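Local coordinates for protein HTPA Reductase (Selaginella moellendorffii, PDB 5U5I) that probably catalyses the NAD(P)H-dependent reduction of 4-hydroxy-tetrahydrodipicolinate to tetrahydrodipicolinate, a step of lysine biosynthesis through the diaminopimelate pathway, at residues Q156-H161 against E192-P197. Residues are numbered along the deposited sequence; the frame is centred on the assembly and turned at random.
Sequences QVTESH and ELVRDP
E159, on strand 154-161, meets R195, which follows the short strand 192-194, and their salt bridge illustrates how one carboxylate oxygen can serve several donors. R195 NH1 reaches E159 OE1 at 2.8 Å on its syn side but tilted 28° out of the carboxylate plane, while H161 ND1 comes to the same OE1, also at 2.8 Å, from above that plane on the opposite face. R195 NH2 adds two weak bonds, and OE2 is taken by the backbone N of S169. R195 bends at chi2 (-68°), and its guanidinium has H161 CB over one face. NH1 also donates to V194 O at 3.0 Å, from above the carbonyl plane, and NE to K165 O. Were R195 replaced by alanine, E159 would probably be left with no cationic partner from this side, and V194 O and K165 O would each lose a donor. The backbones pair in parallel, as the two strands of a beta-alpha-beta unit whose connection carries helix 170-181; strand 192-194 is, within this chain, an outermost strand of the mixed sheet in the C-terminal domain. E192 N donates to V157 O almost straight (175°), E192 O accepts from E159 N, and V194 N closes on E159 O at 2.8 Å. On the face bearing T158, S160 and V194, S160 OG is bonded to H214, whereas T158 OG1, 3.8 Å from V194 CG2, is buried without a polar partner.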
loop_
_atom_site.group_PDB
_atom_site.type_symbol
_atom_site.label_atom_id
_atom_site.label_comp_id
_atom_site.label_asym_id
_atom_site.label_seq_id
_atom_site.Cartn_x
_atom_site.Cartn_y
_atom_site.Cartn_z
ATOM N N GLN B 156 11.794 6.056 7.228
ATOM C CA GLN B 156 13.029 5.251 7.276
ATOM C C GLN B 156 12.855 4.050 6.334
ATOM O O GLN B 156 11.824 3.367 6.391
ATOM C CB GLN B 156 13.300 4.731 8.683
ATOM C CG GLN B 156 13.526 5.805 9.731
ATOM C CD GLN B 156 13.443 5.274 11.157
ATOM O OE1 GLN B 156 12.877 5.925 12.028
ATOM N NE2 GLN B 156 14.004 4.096 11.400
ATOM N N VAL B 157 13.851 3.799 5.478
ATOM C CA VAL B 157 13.844 2.637 4.569
ATOM C C VAL B 157 15.138 1.859 4.760
ATOM O O VAL B 157 16.230 2.406 4.593
ATOM C CB VAL B 157 13.719 3.035 3.083
ATOM C CG1 VAL B 157 13.692 1.792 2.189
ATOM C CG2 VAL B 157 12.484 3.892 2.856
ATOM N N THR B 158 15.007 0.587 5.115
ATOM C CA THR B 158 16.159 -0.281 5.265
ATOM C C THR B 158 15.979 -1.547 4.405
ATOM O O THR B 158 14.876 -2.084 4.256
ATOM C CB THR B 158 16.494 -0.573 6.750
ATOM O OG1 THR B 158 17.568 -1.521 6.819
ATOM C CG2 THR B 158 15.312 -1.131 7.511
ATOM N N GLU B 159 17.085 -1.998 3.833
ATOM C CA GLU B 159 17.055 -2.953 2.736
ATOM C C GLU B 159 18.257 -3.904 2.845
ATOM O O GLU B 159 19.374 -3.468 3.115
ATOM C CB GLU B 159 17.045 -2.146 1.436
ATOM C CG GLU B 159 16.975 -2.922 0.145
ATOM C CD GLU B 159 18.345 -3.125 -0.482
ATOM O OE1 GLU B 159 19.082 -4.021 -0.029
ATOM O OE2 GLU B 159 18.691 -2.386 -1.429
ATOM N N SER B 160 18.008 -5.199 2.646
ATOM C CA SER B 160 19.042 -6.225 2.735
ATOM C C SER B 160 18.967 -7.230 1.582
ATOM O O SER B 160 17.938 -7.868 1.368
ATOM C CB SER B 160 18.965 -6.958 4.075
ATOM O OG SER B 160 19.963 -7.956 4.168
ATOM N N HIS B 161 20.086 -7.349 0.865
ATOM C CA HIS B 161 20.288 -8.319 -0.202
ATOM C C HIS B 161 21.673 -8.966 0.006
ATOM O O HIS B 161 22.479 -8.507 0.831
ATOM C CB HIS B 161 20.245 -7.631 -1.581
ATOM C CG HIS B 161 18.868 -7.279 -2.057
ATOM N ND1 HIS B 161 18.160 -6.201 -1.572
ATOM C CD2 HIS B 161 18.078 -7.855 -2.995
ATOM C CE1 HIS B 161 16.984 -6.139 -2.172
ATOM N NE2 HIS B 161 16.910 -7.128 -3.046
ATOM N N GLU B 192 19.104 2.667 3.907
ATOM C CA GLU B 192 20.136 1.975 4.660
ATOM C C GLU B 192 20.343 0.616 4.012
ATOM O O GLU B 192 19.431 -0.214 3.998
ATOM C CB GLU B 192 19.692 1.836 6.111
ATOM C CG GLU B 192 20.778 1.378 7.068
ATOM C CD GLU B 192 20.632 1.983 8.458
ATOM O OE1 GLU B 192 19.495 2.358 8.849
ATOM O OE2 GLU B 192 21.661 2.081 9.166
ATOM N N LEU B 193 21.531 0.404 3.449
ATOM C CA LEU B 193 21.853 -0.837 2.747
ATOM C C LEU B 193 22.590 -1.773 3.686
ATOM O O LEU B 193 23.787 -1.605 3.917
ATOM C CB LEU B 193 22.707 -0.557 1.502
ATOM C CG LEU B 193 22.126 0.327 0.388
ATOM C CD1 LEU B 193 23.089 0.377 -0.793
ATOM C CD2 LEU B 193 20.764 -0.155 -0.075
ATOM N N VAL B 194 21.877 -2.749 4.237
ATOM C CA VAL B 194 22.498 -3.761 5.082
ATOM C C VAL B 194 23.107 -4.812 4.163
ATOM O O VAL B 194 22.391 -5.464 3.410
ATOM C CB VAL B 194 21.493 -4.391 6.064
ATOM C CG1 VAL B 194 22.141 -5.518 6.861
ATOM C CG2 VAL B 194 20.946 -3.320 7.005
ATOM N N ARG B 195 24.434 -4.925 4.205
ATOM C CA ARG B 195 25.188 -5.896 3.405
ATOM C C ARG B 195 26.177 -6.786 4.188
ATOM O O ARG B 195 26.750 -7.710 3.603
ATOM C CB ARG B 195 25.933 -5.151 2.290
ATOM C CG ARG B 195 25.026 -4.510 1.247
ATOM C CD ARG B 195 24.321 -5.568 0.411
ATOM N NE ARG B 195 23.500 -5.008 -0.661
ATOM C CZ ARG B 195 22.291 -4.454 -0.512
ATOM N NH1 ARG B 195 21.723 -4.322 0.693
ATOM N NH2 ARG B 195 21.646 -3.998 -1.587
ATOM N N ASP B 196 26.365 -6.530 5.486
ATOM C CA ASP B 196 27.244 -7.341 6.335
ATOM C C ASP B 196 26.446 -8.539 6.877
ATOM O O ASP B 196 25.426 -8.330 7.537
ATOM C CB ASP B 196 27.792 -6.489 7.487
ATOM C CG ASP B 196 28.777 -7.241 8.370
ATOM O OD1 ASP B 196 28.423 -8.332 8.867
ATOM O OD2 ASP B 196 29.906 -6.737 8.589
ATOM N N PRO B 197 26.909 -9.786 6.620
ATOM C CA PRO B 197 26.210 -11.009 7.060
ATOM C C PRO B 197 25.726 -11.034 8.518
ATOM O O PRO B 197 24.581 -11.409 8.760
ATOM C CB PRO B 197 27.246 -12.107 6.833
ATOM C CG PRO B 197 28.066 -11.610 5.702
ATOM C CD PRO B 197 28.093 -10.113 5.800
#